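Local coordinates for RagA protein (Porphyromonas gingivalis, PDB 6SLN), which probably imports peptide nutrients across the bacterial outer membrane as a TonB-dependent receptor, at residues Leu630-Ser635 with Phe683-Ala688. Residues are numbered along the deposited sequence; the frame is centred on the assembly and turned at random.
Sequences LRLKMS and FNFGLA
Six backbone hydrogen bonds join 630-635 to 683-688, two at each of the pairs Arg631-Ala688, Lys633-Gly686 and Ser635-Asn684. The N-H of Arg631 points almost straight at Ala688 O (3.0 Å, 175°), whereas the return bond from Ala688 N to Arg631 O is bent to 133°. Gly686 N approaches Lys633 O nearly along the C=O axis. At the non-hydrogen-bonded pairs the apolar side chains meet on one face. Leu632 holds CG anti to its backbone N (chi1 -177°). Its CD2 crosses obliquely to Phe685 CZ (3.3 Å) and also touches Leu687 CD1. Met634 runs alongside Phe685 in the same direction, and its bend at chi3 puts CE at the ring edge, 3.5 Å from Phe685 CD2. On the other face, the CG of Lys633 passes 3.8 Å from Gly686 O, and the NZ of this buried lysine forms a salt bridge with Glu699. Asp701 accepts a hydrogen bond from Asn684 ND2, while Asp629 pairs with the Arg631 guanidinium. Further backbone bonds, Leu632 with Phe614 and Phe685 with Phe702, extend the pairing to strands 604-614 and 696-715. Nearly antiparallel segment axes and side chains that alternate between an apolar face and a largely polar one fit the wall of a TonB-dependent receptor's transmembrane β-barrel.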
ATOM      1  N   LEU A 630     -61.912  -3.221  -0.529  1.00 99.01           N
ATOM      2  CA  LEU A 630     -61.631  -2.280  -1.602  1.00 89.01           C
ATOM      3  C   LEU A 630     -61.018  -1.039  -0.974  1.00 89.06           C
ATOM      4  O   LEU A 630     -61.546  -0.522   0.016  1.00 90.50           O
ATOM      5  CB  LEU A 630     -62.901  -1.921  -2.384  1.00 83.01           C
ATOM      6  CG  LEU A 630     -62.699  -1.664  -3.876  1.00 77.02           C
ATOM      7  CD1 LEU A 630     -64.020  -1.723  -4.588  1.00 67.70           C
ATOM      8  CD2 LEU A 630     -62.036  -0.321  -4.116  1.00 83.29           C
ATOM      9  N   ARG A 631     -59.901  -0.580  -1.537  1.00 84.47           N
ATOM     10  CA  ARG A 631     -59.265   0.648  -1.087  1.00 74.69           C
ATOM     11  C   ARG A 631     -58.837   1.475  -2.293  1.00 76.16           C
ATOM     12  O   ARG A 631     -58.447   0.944  -3.338  1.00 74.30           O
ATOM     13  CB  ARG A 631     -58.062   0.372  -0.179  1.00 68.55           C
ATOM     14  CG  ARG A 631     -58.422  -0.255   1.156  1.00 67.43           C
ATOM     15  CD  ARG A 631     -57.197  -0.417   2.038  1.00 69.92           C
ATOM     16  NE  ARG A 631     -56.112  -1.125   1.357  1.00 79.90           N
ATOM     17  CZ  ARG A 631     -55.922  -2.437   1.416  1.00 87.67           C
ATOM     18  NH1 ARG A 631     -56.751  -3.193   2.126  1.00 89.48           N
ATOM     19  NH2 ARG A 631     -54.909  -2.992   0.763  1.00 91.48           N
ATOM     20  N   LEU A 632     -58.936   2.790  -2.129  1.00 80.55           N
ATOM     21  CA  LEU A 632     -58.558   3.776  -3.129  1.00 80.88           C
ATOM     22  C   LEU A 632     -57.482   4.658  -2.507  1.00 79.14           C
ATOM     23  O   LEU A 632     -57.603   5.064  -1.346  1.00 78.27           O
ATOM     24  CB  LEU A 632     -59.798   4.575  -3.568  1.00 82.29           C
ATOM     25  CG  LEU A 632     -59.839   5.664  -4.643  1.00 84.65           C
ATOM     26  CD1 LEU A 632     -59.158   6.924  -4.166  1.00 86.19           C
ATOM     27  CD2 LEU A 632     -59.217   5.182  -5.924  1.00 81.81           C
ATOM     28  N   LYS A 633     -56.416   4.922  -3.253  1.00 75.59           N
ATOM     29  CA  LYS A 633     -55.279   5.639  -2.697  1.00 71.49           C
ATOM     30  C   LYS A 633     -54.644   6.501  -3.772  1.00 70.28           C
ATOM     31  O   LYS A 633     -54.455   6.048  -4.905  1.00 76.17           O
ATOM     32  CB  LYS A 633     -54.229   4.668  -2.115  1.00 70.20           C
ATOM     33  CG  LYS A 633     -54.103   3.343  -2.864  1.00 71.88           C
ATOM     34  CD  LYS A 633     -53.505   2.236  -1.997  1.00 72.74           C
ATOM     35  CE  LYS A 633     -51.986   2.363  -1.865  1.00 71.15           C
ATOM     36  NZ  LYS A 633     -51.230   1.967  -3.095  1.00 62.81           N
ATOM     37  N   MET A 634     -54.314   7.742  -3.421  1.00 59.09           N
ATOM     38  CA  MET A 634     -53.506   8.556  -4.311  1.00 62.52           C
ATOM     39  C   MET A 634     -52.493   9.374  -3.524  1.00 60.57           C
ATOM     40  O   MET A 634     -52.723   9.747  -2.373  1.00 63.64           O
ATOM     41  CB  MET A 634     -54.350   9.478  -5.176  1.00 72.26           C
ATOM     42  CG  MET A 634     -55.139  10.493  -4.410  1.00 83.12           C
ATOM     43  SD  MET A 634     -56.495  11.032  -5.452  1.00 92.71           S
ATOM     44  CE  MET A 634     -57.546   9.593  -5.418  1.00 88.39           C
ATOM     45  N   SER A 635     -51.368   9.652  -4.180  1.00 55.08           N
ATOM     46  CA  SER A 635     -50.247  10.370  -3.606  1.00 50.42           C
ATOM     47  C   SER A 635     -49.784  11.436  -4.588  1.00 53.01           C
ATOM     48  O   SER A 635     -49.883  11.274  -5.808  1.00 56.47           O
ATOM     49  CB  SER A 635     -49.078   9.422  -3.302  1.00 57.69           C
ATOM     50  OG  SER A 635     -48.128   9.414  -4.368  1.00 64.21           O
ATOM     51  N   PHE A 683     -46.985  11.733  -9.154  1.00 59.55           N
ATOM     52  CA  PHE A 683     -48.397  11.552  -8.870  1.00 59.74           C
ATOM     53  C   PHE A 683     -48.727  10.075  -9.035  1.00 62.93           C
ATOM     54  O   PHE A 683     -48.310   9.447 -10.013  1.00 65.79           O
ATOM     55  CB  PHE A 683     -49.240  12.413  -9.808  1.00 58.05           C
ATOM     56  CG  PHE A 683     -50.690  12.051  -9.825  1.00 59.88           C
ATOM     57  CD1 PHE A 683     -51.477  12.228  -8.702  1.00 62.04           C
ATOM     58  CD2 PHE A 683     -51.274  11.536 -10.971  1.00 63.47           C
ATOM     59  CE1 PHE A 683     -52.827  11.898  -8.726  1.00 68.35           C
ATOM     60  CE2 PHE A 683     -52.620  11.201 -11.002  1.00 63.91           C
ATOM     61  CZ  PHE A 683     -53.396  11.383  -9.879  1.00 66.52           C
ATOM     62  N   ASN A 684     -49.441   9.513  -8.065  1.00 59.30           N
ATOM     63  CA  ASN A 684     -49.745   8.092  -8.085  1.00 57.68           C
ATOM     64  C   ASN A 684     -51.176   7.891  -7.637  1.00 60.09           C
ATOM     65  O   ASN A 684     -51.574   8.419  -6.599  1.00 63.30           O
ATOM     66  CB  ASN A 684     -48.805   7.298  -7.176  1.00 58.73           C
ATOM     67  CG  ASN A 684     -48.928   5.810  -7.386  1.00 65.45           C
ATOM     68  OD1 ASN A 684     -48.145   5.209  -8.117  1.00 73.70           O
ATOM     69  ND2 ASN A 684     -49.952   5.212  -6.788  1.00 63.27           N
ATOM     70  N   PHE A 685     -51.935   7.124  -8.412  1.00 61.02           N
ATOM     71  CA  PHE A 685     -53.343   6.857  -8.138  1.00 67.52           C
ATOM     72  C   PHE A 685     -53.566   5.353  -8.174  1.00 76.18           C
ATOM     73  O   PHE A 685     -53.343   4.721  -9.211  1.00 74.55           O
ATOM     74  CB  PHE A 685     -54.242   7.555  -9.160  1.00 61.36           C
ATOM     75  CG  PHE A 685     -55.658   7.112  -9.096  1.00 72.84           C
ATOM     76  CD1 PHE A 685     -56.107   6.042  -9.859  1.00 79.22           C
ATOM     77  CD2 PHE A 685     -56.548   7.750  -8.255  1.00 83.10           C
ATOM     78  CE1 PHE A 685     -57.419   5.619  -9.786  1.00 85.32           C
ATOM     79  CE2 PHE A 685     -57.862   7.344  -8.184  1.00 87.20           C
ATOM     80  CZ  PHE A 685     -58.300   6.275  -8.951  1.00 87.77           C
ATOM     81  N   GLY A 686     -54.029   4.778  -7.060  1.00 81.08           N
ATOM     82  CA  GLY A 686     -54.047   3.340  -6.912  1.00 80.81           C
ATOM     83  C   GLY A 686     -55.388   2.793  -6.464  1.00 77.49           C
ATOM     84  O   GLY A 686     -56.251   3.508  -5.956  1.00 83.75           O
ATOM     85  N   LEU A 687     -55.536   1.483  -6.649  1.00 65.19           N
ATOM     86  CA  LEU A 687     -56.759   0.789  -6.263  1.00 61.22           C
ATOM     87  C   LEU A 687     -56.394  -0.616  -5.813  1.00 67.32           C
ATOM     88  O   LEU A 687     -55.996  -1.438  -6.640  1.00 71.83           O
ATOM     89  CB  LEU A 687     -57.743   0.743  -7.420  1.00 56.28           C
ATOM     90  CG  LEU A 687     -59.190   0.568  -6.987  1.00 61.72           C
ATOM     91  CD1 LEU A 687     -59.703   1.826  -6.319  1.00 58.34           C
ATOM     92  CD2 LEU A 687     -60.076   0.169  -8.172  1.00 61.11           C
ATOM     93  N   ALA A 688     -56.520  -0.885  -4.516  1.00 65.96           N
ATOM     94  CA  ALA A 688     -56.420  -2.237  -3.988  1.00 64.68           C
ATOM     95  C   ALA A 688     -57.813  -2.855  -3.916  1.00 65.36           C
ATOM     96  O   ALA A 688     -58.823  -2.151  -3.895  1.00 78.53           O
ATOM     97  CB  ALA A 688     -55.762  -2.242  -2.602  1.00 54.81           C
TER